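Local coordinates for protein short chain alcohol dehydrogenase-related dehydrogenase (Sinorhizobium meliloti, PDB 3TPC) that probably works as an oxidoreductase of the short-chain dehydrogenase/reductase family, with a Rossmann-type fold, though its substrate is not established, at residues A22-L27 / A32-L37; L85-G90 / I118-M123; T91-K96 / A110-V115; D137-R142 / E237-N242; P176-L181 / I186-I191. All blocks are in the same frame, centred on the assembly; numbering follows the deposited sequence.

Contact 1: A22-L27 / A32-L37; sequences AVTRML and ATVLGL
Leu27 and Ala32 close the turn that leads from helix 18-29 into strand 33-38. The backbone N-H of Ala32 reaches the carbonyl of the helix, Ala32 N to Leu27 O at 3.0 Å, in a nearly straight bond (162° at the hydrogen) with the donor tilted 35° from the carbonyl plane. From this tie the chains diverge: the CA atoms of Leu27 and Ala32 lie 5.3 Å apart, those of Thr24 and Val34 6.7 Å. Val34 fills the gap, its two methyls shared between successive turns of the helix. Its CG1 stands anti to the backbone N (chi1 176°) and meets the methyl of Thr24, CG1 to Thr24 CG2 at 3.5 Å, while CG2 presses on the first carbon of Leu27, Val34 CG2 to Leu27 CB also at 3.5 Å. The leucine and valine side chains cross at about a right angle. At the turn Ala32 adds its methyl, CB to Leu27 CB at 4.0 Å. With its hydroxyl bonded to Gly20 O, one helical turn earlier, Thr24 presents its methyl to the strand. The contact is the second half of the beta-alpha-beta unit of strand 9-12, helix 18-29 and strand 33-38: Leu27 also rests on Phe10 and Thr24 on Val12, Val23 and Met26 face helix 225-237, and Leu35 on the far face of the strand packs against helix 65-79.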
# COMPACT_ATOMS: atom_id res chain seq x y z
N ALA D 22 4.40 -21.17 19.51
CA ALA D 22 5.75 -21.27 19.07
C ALA D 22 6.57 -20.07 19.55
O ALA D 22 7.76 -20.19 19.78
CB ALA D 22 5.81 -21.46 17.59
N VAL D 23 5.91 -18.93 19.74
CA VAL D 23 6.57 -17.71 20.22
C VAL D 23 7.04 -17.90 21.67
O VAL D 23 8.17 -17.53 22.04
CB VAL D 23 5.66 -16.46 20.06
CG1 VAL D 23 6.15 -15.33 20.90
CG2 VAL D 23 5.63 -16.01 18.61
N THR D 24 6.14 -18.50 22.46
CA THR D 24 6.41 -18.79 23.85
C THR D 24 7.61 -19.78 23.91
O THR D 24 8.58 -19.57 24.64
CB THR D 24 5.14 -19.32 24.45
OG1 THR D 24 4.13 -18.35 24.24
CG2 THR D 24 5.27 -19.55 25.93
N ARG D 25 7.58 -20.79 23.08
CA ARG D 25 8.70 -21.68 22.99
C ARG D 25 10.02 -20.97 22.70
O ARG D 25 10.98 -21.15 23.48
CB ARG D 25 8.45 -22.76 21.97
CG ARG D 25 8.42 -24.12 22.57
CD ARG D 25 8.37 -25.18 21.48
NE ARG D 25 7.00 -25.29 20.96
CZ ARG D 25 6.58 -24.82 19.79
NH1 ARG D 25 7.43 -24.21 18.94
NH2 ARG D 25 5.30 -24.97 19.46
N MSE D 26 10.08 -20.17 21.61
CA MSE D 26 11.34 -19.46 21.28
C MSE D 26 11.79 -18.50 22.34
O MSE D 26 12.97 -18.40 22.58
CB MSE D 26 11.41 -18.90 19.84
CG MSE D 26 11.03 -17.50 19.65
SE MSE D 26 12.20 -16.16 20.37
CE MSE D 26 10.81 -14.83 20.47
N LEU D 27 10.88 -17.87 23.05
CA LEU D 27 11.28 -17.02 24.15
C LEU D 27 11.86 -17.83 25.32
O LEU D 27 12.88 -17.46 25.86
CB LEU D 27 10.16 -16.06 24.59
CG LEU D 27 9.75 -14.99 23.55
CD1 LEU D 27 8.41 -14.37 23.82
CD2 LEU D 27 10.78 -13.88 23.39
N ALA D 32 14.02 -16.05 28.30
CA ALA D 32 13.06 -15.02 28.72
C ALA D 32 12.00 -15.54 29.70
O ALA D 32 11.55 -16.68 29.62
CB ALA D 32 12.37 -14.37 27.45
N THR D 33 11.56 -14.69 30.59
CA THR D 33 10.41 -14.98 31.41
C THR D 33 9.11 -14.77 30.59
O THR D 33 8.91 -13.71 29.99
CB THR D 33 10.43 -14.06 32.66
OG1 THR D 33 11.59 -14.36 33.43
CG2 THR D 33 9.22 -14.24 33.50
N VAL D 34 8.23 -15.76 30.55
CA VAL D 34 7.06 -15.65 29.68
C VAL D 34 5.73 -15.80 30.44
O VAL D 34 5.53 -16.75 31.17
CB VAL D 34 7.17 -16.60 28.44
CG1 VAL D 34 5.91 -16.56 27.58
CG2 VAL D 34 8.37 -16.24 27.58
N LEU D 35 4.83 -14.83 30.25
CA LEU D 35 3.47 -14.93 30.73
C LEU D 35 2.57 -15.35 29.55
O LEU D 35 2.29 -14.56 28.66
CB LEU D 35 2.99 -13.61 31.36
CG LEU D 35 1.55 -13.67 31.89
CD1 LEU D 35 1.27 -14.87 32.84
CD2 LEU D 35 1.14 -12.37 32.56
N GLY D 36 2.16 -16.61 29.56
CA GLY D 36 1.36 -17.14 28.50
C GLY D 36 -0.11 -17.00 28.80
O GLY D 36 -0.63 -17.67 29.68
N LEU D 37 -0.80 -16.12 28.07
CA LEU D 37 -2.26 -15.97 28.19
C LEU D 37 -2.97 -16.70 27.08
O LEU D 37 -2.45 -16.75 25.95
CB LEU D 37 -2.65 -14.50 28.14
CG LEU D 37 -2.00 -13.65 29.22
CD1 LEU D 37 -2.36 -12.23 29.03
CD2 LEU D 37 -2.50 -14.12 30.59

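Contact 2: L85-G90 / I118-M123; sequences LVNCAG and IGTFNM
Asn87 of the strand meets Thr120 and Met123 of helix 106-132, one turn apart. Thr120 CB covers one face of the amide, 3.8 Å from Asn87 CG. The selenomethionine instead meets the nitrogen end, almost in the plane of the group, with Asn87 ND2 3.3 Å from Met123 CB and 3.7 Å from Met123 CG. One strand step of two residues back, Leu85 adds an apolar contact, CD2 to Met123 CB at 3.7 Å, the two side chains crossing at about a right angle; the same CD2 lies 3.6 Å from Met123 O. Beyond CG, Met123 bends at chi2 (-50°) and again at chi3 (112°), and its end leads away from the strand, to Thr13 and Val62. Strand 85-87 and helix 118-123 run antiparallel (175°) with their axes 9.4 Å apart, as expected where a crossover helix lies on a parallel sheet. Further out, Asn87 O accepts from Thr148 OG1 in the next strand, and Phe121 on the outer face of the helix stacks on Phe109 of the second subunit. Asn87 to Gly90 read Asn-Cys-Ala-Gly, a variant of the Asn-Asn-Ala-Gly motif of classical short-chain dehydrogenases. The nearest atoms of 118-123 to the amide are carbons; ND2 is buried with no partner in the model, which would probably carry some desolvation cost.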
# COMPACT_ATOMS: atom_id res chain seq x y z
N LEU D 85 5.21 -7.48 24.46
CA LEU D 85 3.89 -7.99 24.22
C LEU D 85 3.92 -8.54 22.80
O LEU D 85 4.35 -7.81 21.89
CB LEU D 85 2.82 -6.92 24.40
CG LEU D 85 1.40 -7.39 24.04
CD1 LEU D 85 0.83 -8.47 25.00
CD2 LEU D 85 0.40 -6.27 23.89
N VAL D 86 3.55 -9.84 22.65
CA VAL D 86 3.28 -10.47 21.36
C VAL D 86 1.80 -10.90 21.29
O VAL D 86 1.37 -11.81 22.02
CB VAL D 86 4.18 -11.70 21.05
CG1 VAL D 86 4.09 -12.04 19.56
CG2 VAL D 86 5.67 -11.45 21.42
N ASN D 87 1.02 -10.24 20.43
CA ASN D 87 -0.41 -10.54 20.31
C ASN D 87 -0.59 -11.62 19.26
O ASN D 87 -0.38 -11.39 18.04
CB ASN D 87 -1.23 -9.30 19.92
CG ASN D 87 -1.25 -8.23 21.01
OD1 ASN D 87 -0.62 -7.19 20.87
ND2 ASN D 87 -1.99 -8.46 22.09
N CYS D 88 -0.94 -12.81 19.73
CA CYS D 88 -1.24 -13.91 18.80
C CYS D 88 -2.63 -14.48 18.93
O CYS D 88 -2.99 -15.32 18.12
CB CYS D 88 -0.22 -15.06 18.85
SG CYS D 88 1.46 -14.59 18.56
N ALA D 89 -3.43 -14.06 19.90
CA ALA D 89 -4.84 -14.50 19.98
C ALA D 89 -5.62 -14.10 18.73
O ALA D 89 -5.52 -12.95 18.26
CB ALA D 89 -5.51 -13.94 21.19
N GLY D 90 -6.44 -15.00 18.21
CA GLY D 90 -7.15 -14.68 16.99
C GLY D 90 -8.00 -15.80 16.51
O GLY D 90 -7.73 -16.95 16.86
N ILE D 118 -10.32 -5.65 19.10
CA ILE D 118 -10.53 -5.04 20.41
C ILE D 118 -9.61 -5.70 21.42
O ILE D 118 -9.03 -5.02 22.26
CB ILE D 118 -11.95 -5.17 20.95
CG1 ILE D 118 -13.01 -4.68 19.96
CG2 ILE D 118 -12.10 -4.29 22.20
CD1 ILE D 118 -12.70 -3.42 19.39
N GLY D 119 -9.47 -7.04 21.29
CA GLY D 119 -8.49 -7.84 22.04
C GLY D 119 -7.06 -7.29 21.98
O GLY D 119 -6.43 -7.08 23.03
N THR D 120 -6.54 -7.07 20.78
CA THR D 120 -5.15 -6.67 20.71
C THR D 120 -4.99 -5.24 21.23
O THR D 120 -4.02 -4.93 21.87
CB THR D 120 -4.41 -6.94 19.32
OG1 THR D 120 -3.99 -5.72 18.68
CG2 THR D 120 -5.19 -7.72 18.40
N PHE D 121 -5.99 -4.39 21.01
CA PHE D 121 -5.93 -3.04 21.55
C PHE D 121 -5.96 -2.99 23.08
O PHE D 121 -5.29 -2.18 23.68
CB PHE D 121 -7.02 -2.15 20.99
CG PHE D 121 -6.93 -0.75 21.49
CD1 PHE D 121 -5.99 0.10 20.97
CD2 PHE D 121 -7.76 -0.29 22.50
CE1 PHE D 121 -5.90 1.38 21.41
CE2 PHE D 121 -7.68 1.01 22.94
CZ PHE D 121 -6.74 1.84 22.41
N ASN D 122 -6.80 -3.82 23.68
CA ASN D 122 -6.88 -3.94 25.13
C ASN D 122 -5.51 -4.27 25.71
O ASN D 122 -5.00 -3.54 26.57
CB ASN D 122 -7.86 -5.06 25.48
CG ASN D 122 -8.35 -5.04 26.91
OD1 ASN D 122 -8.80 -6.06 27.42
ND2 ASN D 122 -8.32 -3.90 27.55
N MSE D 123 -4.91 -5.37 25.24
CA MSE D 123 -3.52 -5.73 25.62
C MSE D 123 -2.52 -4.61 25.37
O MSE D 123 -1.63 -4.41 26.14
CB MSE D 123 -3.04 -6.97 24.89
CG MSE D 123 -3.75 -8.28 25.33
SE MSE D 123 -3.77 -8.51 27.29
CE MSE D 123 -5.59 -8.29 27.45

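Contact 3: T91-K96 / A110-V115; sequences TAPGEK and ARTVAV
Thr112, on a buried face of helix 106-132, meets Pro93 of the loop with its hydroxyl, while its methyl comes only near Thr91. Its CB leaves the helix beside the loop and splits. The hydroxyl, anti to the carbonyl carbon and beside the backbone N (chi1 -64°), points at the proline ring: Thr112 OG1 lies 3.2 Å from Pro93 CG and 3.9 Å from Pro93 CD, so the ring comes to the oxygen end-on with its CG corner. This is a close carbon-oxygen approach; the bonding partner of the hydroxyl is Ser108 O, one turn back in the same helix, which fixes its rotation. The methyl, CG2, runs anti to the backbone N and only grazes the loop, 4.5 Å from Thr91 O. The loop directly follows the Asn-Cys-Ala-Gly segment at the carboxyl end of strand 84-87, the edge of the Rossmann-type sheet where enzymes of this family have their active site. Ala92 touches Tyr163, the tyrosine of the family's Tyr-X-X-X-Lys signature, and Thr91 O accepts from Asn116 ND2. A turn further along the helix, Thr91 and Val115 meet at about a right angle. Thr91 OG1 lies 3.6 Å from Val115 CG1, though a nearly eclipsed chi1 of -12° leaves the position of this hydroxyl less certain. Past Pro93 the loop swings off the segment 110-115, yet Glu95 ties it to the start of the same helix through Ser108 OG and Ala105 N. On another side of the helix, Val113 packs on Val113 of the second subunit.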
# COMPACT_ATOMS: atom_id res chain seq x y z
N THR D 91 -9.05 -15.45 15.76
CA THR D 91 -9.93 -16.43 15.12
C THR D 91 -9.96 -16.04 13.68
O THR D 91 -9.78 -14.87 13.34
CB THR D 91 -11.41 -16.33 15.52
OG1 THR D 91 -11.58 -15.49 16.64
CG2 THR D 91 -12.01 -17.71 15.79
N ALA D 92 -10.27 -17.02 12.84
CA ALA D 92 -10.26 -16.87 11.41
C ALA D 92 -11.46 -17.60 10.77
O ALA D 92 -11.30 -18.49 9.91
CB ALA D 92 -8.95 -17.38 10.83
N PRO D 93 -12.69 -17.21 11.18
CA PRO D 93 -13.86 -17.76 10.46
C PRO D 93 -13.91 -17.37 8.98
O PRO D 93 -13.22 -16.44 8.52
CB PRO D 93 -15.06 -17.16 11.20
CG PRO D 93 -14.52 -15.97 11.92
CD PRO D 93 -13.07 -16.24 12.23
N GLY D 94 -14.70 -18.13 8.22
CA GLY D 94 -15.11 -17.78 6.87
C GLY D 94 -16.63 -17.89 6.89
O GLY D 94 -17.18 -18.85 7.42
N GLU D 95 -17.29 -16.87 6.36
CA GLU D 95 -18.72 -16.80 6.24
C GLU D 95 -18.95 -15.80 5.12
O GLU D 95 -18.32 -14.72 5.10
CB GLU D 95 -19.31 -16.26 7.55
CG GLU D 95 -20.79 -16.60 7.80
CD GLU D 95 -21.33 -16.14 9.19
OE1 GLU D 95 -20.55 -16.07 10.17
OE2 GLU D 95 -22.55 -15.87 9.29
N LYS D 96 -19.82 -16.13 4.17
CA LYS D 96 -20.11 -15.16 3.12
C LYS D 96 -20.98 -14.01 3.63
O LYS D 96 -21.77 -14.16 4.55
CB LYS D 96 -20.75 -15.81 1.91
CG LYS D 96 -19.88 -16.89 1.27
CD LYS D 96 -20.62 -17.65 0.19
CE LYS D 96 -19.59 -18.28 -0.73
NZ LYS D 96 -20.24 -19.11 -1.80
N ALA D 110 -19.00 -8.97 14.56
CA ALA D 110 -18.62 -8.31 15.82
C ALA D 110 -17.69 -9.15 16.67
O ALA D 110 -16.69 -8.68 17.16
CB ALA D 110 -19.86 -7.88 16.61
N ARG D 111 -18.01 -10.42 16.82
CA ARG D 111 -17.23 -11.29 17.67
C ARG D 111 -15.77 -11.45 17.13
O ARG D 111 -14.82 -11.46 17.86
CB ARG D 111 -17.96 -12.64 17.77
CG ARG D 111 -17.72 -13.42 19.05
N THR D 112 -15.62 -11.61 15.83
CA THR D 112 -14.32 -11.72 15.19
C THR D 112 -13.53 -10.43 15.28
O THR D 112 -12.32 -10.47 15.50
CB THR D 112 -14.53 -12.04 13.73
OG1 THR D 112 -15.16 -13.31 13.63
CG2 THR D 112 -13.21 -12.03 12.95
N VAL D 113 -14.21 -9.30 15.09
CA VAL D 113 -13.60 -7.98 15.32
C VAL D 113 -13.19 -7.84 16.79
O VAL D 113 -12.11 -7.36 17.08
CB VAL D 113 -14.55 -6.82 14.90
CG1 VAL D 113 -13.94 -5.45 15.22
CG2 VAL D 113 -14.79 -6.87 13.43
N ALA D 114 -14.04 -8.30 17.71
CA ALA D 114 -13.75 -8.18 19.13
C ALA D 114 -12.51 -9.02 19.57
O ALA D 114 -11.57 -8.49 20.19
CB ALA D 114 -14.99 -8.45 19.97
N VAL D 115 -12.43 -10.27 19.15
CA VAL D 115 -11.25 -11.06 19.49
C VAL D 115 -9.99 -10.51 18.80
O VAL D 115 -9.00 -10.26 19.45
CB VAL D 115 -11.42 -12.49 19.03
CG1 VAL D 115 -10.09 -13.20 19.02
CG2 VAL D 115 -12.47 -13.23 19.88

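Contact 4: D137-R142 / E237-N242; sequences DADGER and ENTMLN
Asp139 and Glu141, which face Thr239 across this contact, both turn their backbone N-H to one atom, Asp137 OD1. The sound bond is that of Glu141 N to Asp137 OD1 at 2.9 Å (156° at the hydrogen), met from above the carboxylate plane, 47° out of it. Asp139 N and Gly140 N approach the same oxygen at 3.0 and 3.1 Å, but their angles make these bonds weak. The carboxylate thus draws together the type I turn from Asp137 to Gly140, which Gly140 N also closes on Asp137 O at 2.9 Å. From this knot Asp139 projects to the other loop: its CG and OD2 both lie 3.8 Å from Thr239 OG1, the two side chains passing at a slant. Glu141 OE2 lies 4.3 Å from Thr239 CG2 and is engaged in a salt bridge with Arg187 NE of the neighbouring strand. Thr239 belongs to a second type I turn, Asn238 to Leu241, where the chain has just left helix 225-237. There Asn238 OD1 accepts from Met240 N at 3.3 Å, an Asx turn with the donor above the carbonyl plane. The other end of this amide, ND2, donates to Glu227 O of the third subunit, so the turn also takes part in the tetramer. Between the loops themselves the polar approaches are too long for direct bonding. Each turn is braced by its own side chain, and Arg187, which also donates to Leu241 O, is the charged link between them, probably stabilising the anionic form of Glu141.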
# COMPACT_ATOMS: atom_id res chain seq x y z
N ASP D 137 16.41 0.53 28.12
CA ASP D 137 17.56 -0.33 27.95
C ASP D 137 18.65 0.49 27.23
O ASP D 137 18.50 1.71 27.09
CB ASP D 137 17.15 -1.67 27.28
CG ASP D 137 16.93 -1.55 25.75
OD1 ASP D 137 17.00 -0.42 25.19
OD2 ASP D 137 16.68 -2.61 25.11
N ALA D 138 19.74 -0.15 26.79
CA ALA D 138 20.88 0.56 26.15
C ALA D 138 20.53 1.31 24.86
O ALA D 138 21.17 2.32 24.53
CB ALA D 138 22.03 -0.41 25.87
N ASP D 139 19.55 0.82 24.12
CA ASP D 139 19.09 1.55 22.94
C ASP D 139 17.99 2.55 23.23
O ASP D 139 17.58 3.29 22.33
CB ASP D 139 18.66 0.56 21.88
CG ASP D 139 19.76 -0.43 21.56
OD1 ASP D 139 20.79 0.02 20.99
OD2 ASP D 139 19.60 -1.64 21.89
N GLY D 140 17.53 2.60 24.48
CA GLY D 140 16.54 3.57 24.90
C GLY D 140 15.15 3.00 24.79
O GLY D 140 14.17 3.74 24.79
N GLU D 141 15.08 1.67 24.74
CA GLU D 141 13.86 0.94 24.49
C GLU D 141 13.22 0.44 25.80
O GLU D 141 13.87 -0.31 26.57
CB GLU D 141 14.19 -0.24 23.56
CG GLU D 141 12.98 -1.04 23.10
CD GLU D 141 13.34 -2.07 22.02
OE1 GLU D 141 13.20 -3.29 22.27
OE2 GLU D 141 13.82 -1.66 20.93
N ARG D 142 11.98 0.84 26.05
CA ARG D 142 11.21 0.29 27.21
C ARG D 142 10.34 -0.87 26.77
O ARG D 142 9.99 -1.70 27.60
CB ARG D 142 10.40 1.37 27.99
CG ARG D 142 11.31 2.39 28.76
CD ARG D 142 10.58 3.60 29.38
NE ARG D 142 11.32 4.83 29.07
CZ ARG D 142 11.58 5.79 29.95
NH1 ARG D 142 11.16 5.66 31.19
NH2 ARG D 142 12.27 6.85 29.61
N GLU D 237 15.12 -7.87 18.32
CA GLU D 237 16.55 -7.51 18.24
C GLU D 237 16.84 -6.29 17.38
O GLU D 237 17.82 -5.59 17.62
CB GLU D 237 17.37 -8.69 17.71
CG GLU D 237 17.30 -9.95 18.63
CD GLU D 237 17.86 -11.19 17.94
OE1 GLU D 237 18.14 -11.16 16.70
OE2 GLU D 237 18.02 -12.21 18.64
N ASN D 238 16.03 -6.04 16.36
CA ASN D 238 16.40 -5.03 15.42
C ASN D 238 15.70 -3.72 15.75
O ASN D 238 14.53 -3.60 15.49
CB ASN D 238 16.17 -5.48 13.97
CG ASN D 238 16.89 -4.56 13.00
OD1 ASN D 238 17.28 -3.42 13.37
ND2 ASN D 238 17.08 -5.03 11.76
N THR D 239 16.43 -2.78 16.36
CA THR D 239 15.84 -1.52 16.89
C THR D 239 15.25 -0.64 15.80
O THR D 239 14.33 0.16 16.02
CB THR D 239 16.92 -0.69 17.68
OG1 THR D 239 17.51 -1.48 18.73
CG2 THR D 239 16.32 0.56 18.30
N MSE D 240 15.79 -0.76 14.61
CA MSE D 240 15.30 0.03 13.51
C MSE D 240 13.89 -0.42 13.03
O MSE D 240 13.17 0.39 12.38
CB MSE D 240 16.36 0.11 12.39
CG MSE D 240 17.43 1.24 12.66
SE MSE D 240 16.74 3.09 12.84
CE MSE D 240 16.36 3.43 10.99
N LEU D 241 13.46 -1.65 13.31
CA LEU D 241 12.10 -2.03 12.89
C LEU D 241 11.04 -1.39 13.77
O LEU D 241 10.98 -1.67 14.95
CB LEU D 241 11.90 -3.55 12.79
CG LEU D 241 12.57 -4.24 11.58
CD1 LEU D 241 12.79 -5.73 11.82
CD2 LEU D 241 11.86 -3.99 10.26
N ASN D 242 10.21 -0.51 13.19
CA ASN D 242 9.15 0.17 13.95
C ASN D 242 8.05 0.72 13.02
O ASN D 242 8.33 1.13 11.93
CB ASN D 242 9.77 1.28 14.83
CG ASN D 242 8.84 1.78 15.92
OD1 ASN D 242 9.08 2.85 16.48
ND2 ASN D 242 7.82 1.01 16.26

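Contact 5: P176-L181 / I186-I191; sequences PAAREL and IRVVTI
Helix 161-181 is the crossover of the beta-alpha-beta unit that runs from strand 143-148 to strand 186-193, and this contact is its closing half, where the last helical turn lies back along the strand it leads into. The axes of helix 176-181 and strand 186-191 come within 7.1 Å and run antiparallel (173°). At the turn, Ile186 N points straight at Leu181 O, but over 3.3 Å, a weak bond; beside it the side chains meet at their roots, Leu181 CB to Ile186 CB at 4.0 Å. Val188 carries the centre of the contact. With CG1 anti to the backbone N (chi1 -172°), CG2 falls anti to the carbonyl carbon and onto the helix backbone, 3.7 Å from Ala178 N. Both methyls also approach that of Ala177, Val188 CG2 lying 4.1 Å from Ala177 CB. The CA atoms of Ala178 and Val188 are 4.9 Å apart, a closeness consistent with the small alanine side chains at 177 and 178. Leu181 CD2 completes the apolar cluster, although its chi2 of 6° is nearly eclipsed and the tip should be read with caution. On the polar side a water bridges Ala178 O and Ile186 O, 2.7 Å from each. Outward, Arg179 and Glu180 bond to the second subunit, Glu180 to Ile97 N and Leu98 N there, while Ala178 also touches Ala251 of the third. Such a helix, packed on the sheet and paired with helix 106-132 at the subunit interface, is the usual arrangement of tetrameric short-chain dehydrogenases.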
# COMPACT_ATOMS: atom_id res chain seq x y z
N PRO D 176 -0.08 4.52 14.03
CA PRO D 176 -0.41 5.50 15.06
C PRO D 176 0.07 5.13 16.46
O PRO D 176 0.40 6.00 17.25
CB PRO D 176 -1.97 5.51 15.03
CG PRO D 176 -2.35 4.40 14.18
CD PRO D 176 -1.26 4.29 13.19
N ALA D 177 0.09 3.82 16.75
CA ALA D 177 0.61 3.31 18.01
C ALA D 177 2.12 3.53 18.14
O ALA D 177 2.54 4.09 19.14
CB ALA D 177 0.22 1.89 18.21
N ALA D 178 2.94 3.16 17.14
CA ALA D 178 4.39 3.43 17.18
C ALA D 178 4.69 4.93 17.31
O ALA D 178 5.69 5.32 17.94
CB ALA D 178 5.07 2.88 15.89
N ARG D 179 3.85 5.76 16.67
CA ARG D 179 4.00 7.19 16.69
C ARG D 179 3.72 7.76 18.05
O ARG D 179 4.50 8.61 18.55
CB ARG D 179 3.11 7.87 15.65
CG ARG D 179 3.74 7.90 14.28
CD ARG D 179 2.69 8.27 13.28
NE ARG D 179 3.27 8.91 12.10
CZ ARG D 179 2.57 9.41 11.07
NH1 ARG D 179 1.22 9.35 11.02
NH2 ARG D 179 3.24 10.00 10.09
N GLU D 180 2.63 7.32 18.68
CA GLU D 180 2.40 7.75 20.06
C GLU D 180 3.45 7.16 21.02
O GLU D 180 4.11 7.90 21.78
CB GLU D 180 1.04 7.38 20.58
CG GLU D 180 0.86 7.99 21.97
CD GLU D 180 -0.40 7.54 22.69
OE1 GLU D 180 -1.40 7.27 21.95
OE2 GLU D 180 -0.40 7.48 23.97
N LEU D 181 3.62 5.85 20.97
CA LEU D 181 4.41 5.22 21.97
C LEU D 181 5.94 5.47 21.82
O LEU D 181 6.71 5.17 22.72
CB LEU D 181 4.02 3.74 22.04
CG LEU D 181 2.84 3.28 22.94
CD1 LEU D 181 1.98 4.36 23.66
CD2 LEU D 181 1.98 2.24 22.25
N ILE D 186 8.73 2.57 23.13
CA ILE D 186 8.06 1.31 22.85
C ILE D 186 7.87 1.20 21.33
O ILE D 186 7.24 2.08 20.69
CB ILE D 186 6.70 1.25 23.60
CG1 ILE D 186 6.94 1.37 25.13
CG2 ILE D 186 5.89 0.02 23.24
CD1 ILE D 186 5.67 1.84 25.94
N ARG D 187 8.44 0.15 20.74
CA ARG D 187 8.26 -0.07 19.32
C ARG D 187 6.96 -0.88 19.09
O ARG D 187 6.52 -1.64 19.97
CB ARG D 187 9.48 -0.78 18.68
CG ARG D 187 10.72 0.12 18.60
CD ARG D 187 11.87 -0.51 17.84
NE ARG D 187 12.50 -1.66 18.53
CZ ARG D 187 12.45 -2.94 18.13
NH1 ARG D 187 11.78 -3.28 17.03
NH2 ARG D 187 13.04 -3.90 18.86
N VAL D 188 6.34 -0.69 17.92
CA VAL D 188 5.15 -1.41 17.59
C VAL D 188 5.31 -1.77 16.15
O VAL D 188 5.46 -0.87 15.31
CB VAL D 188 3.87 -0.56 17.73
CG1 VAL D 188 2.64 -1.45 17.54
CG2 VAL D 188 3.82 0.15 19.06
N VAL D 189 5.26 -3.10 15.90
CA VAL D 189 5.52 -3.71 14.62
C VAL D 189 4.47 -4.78 14.50
O VAL D 189 4.10 -5.34 15.50
CB VAL D 189 6.93 -4.35 14.58
CG1 VAL D 189 7.23 -5.02 13.21
CG2 VAL D 189 7.97 -3.31 14.83
N THR D 190 3.96 -5.04 13.29
CA THR D 190 2.92 -6.01 12.99
C THR D 190 3.46 -6.93 11.90
O THR D 190 4.13 -6.47 10.96
CB THR D 190 1.61 -5.34 12.49
OG1 THR D 190 1.07 -4.52 13.54
CG2 THR D 190 0.53 -6.38 12.13
N ILE D 191 3.25 -8.24 12.09
CA ILE D 191 3.54 -9.23 11.07
C ILE D 191 2.26 -9.65 10.41
O ILE D 191 1.29 -9.97 11.09
CB ILE D 191 4.14 -10.58 11.70
CG1 ILE D 191 5.51 -10.37 12.33
CG2 ILE D 191 4.35 -11.62 10.61
CD1 ILE D 191 5.98 -11.56 13.26
O HOH W 1 7.76 3.74 18.69

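How the contacts relate
Contacts 1, 2 and 5 each pack a helix on the same parallel sheet. Contact 1 touches contact 2 through Val23 CG1 and Val86 CG2, 3.9 Å apart, whereas contact 5, its centre about 13 Å from that of contact 2, does not touch it. Contacts 2 and 3 share helix 106-132, and contact 3 is nested in the loop that contact 2 closes; it lies at the carboxyl edge of the sheet, where the family has its active site, and like contact 2 touches the second subunit. Contact 5 is nested likewise inside contact 4, about 12 Å between centres, with Arg187 joining them. Contacts 3 and 4 lie on opposite sides of the chain's centre, about 33 Å between centres.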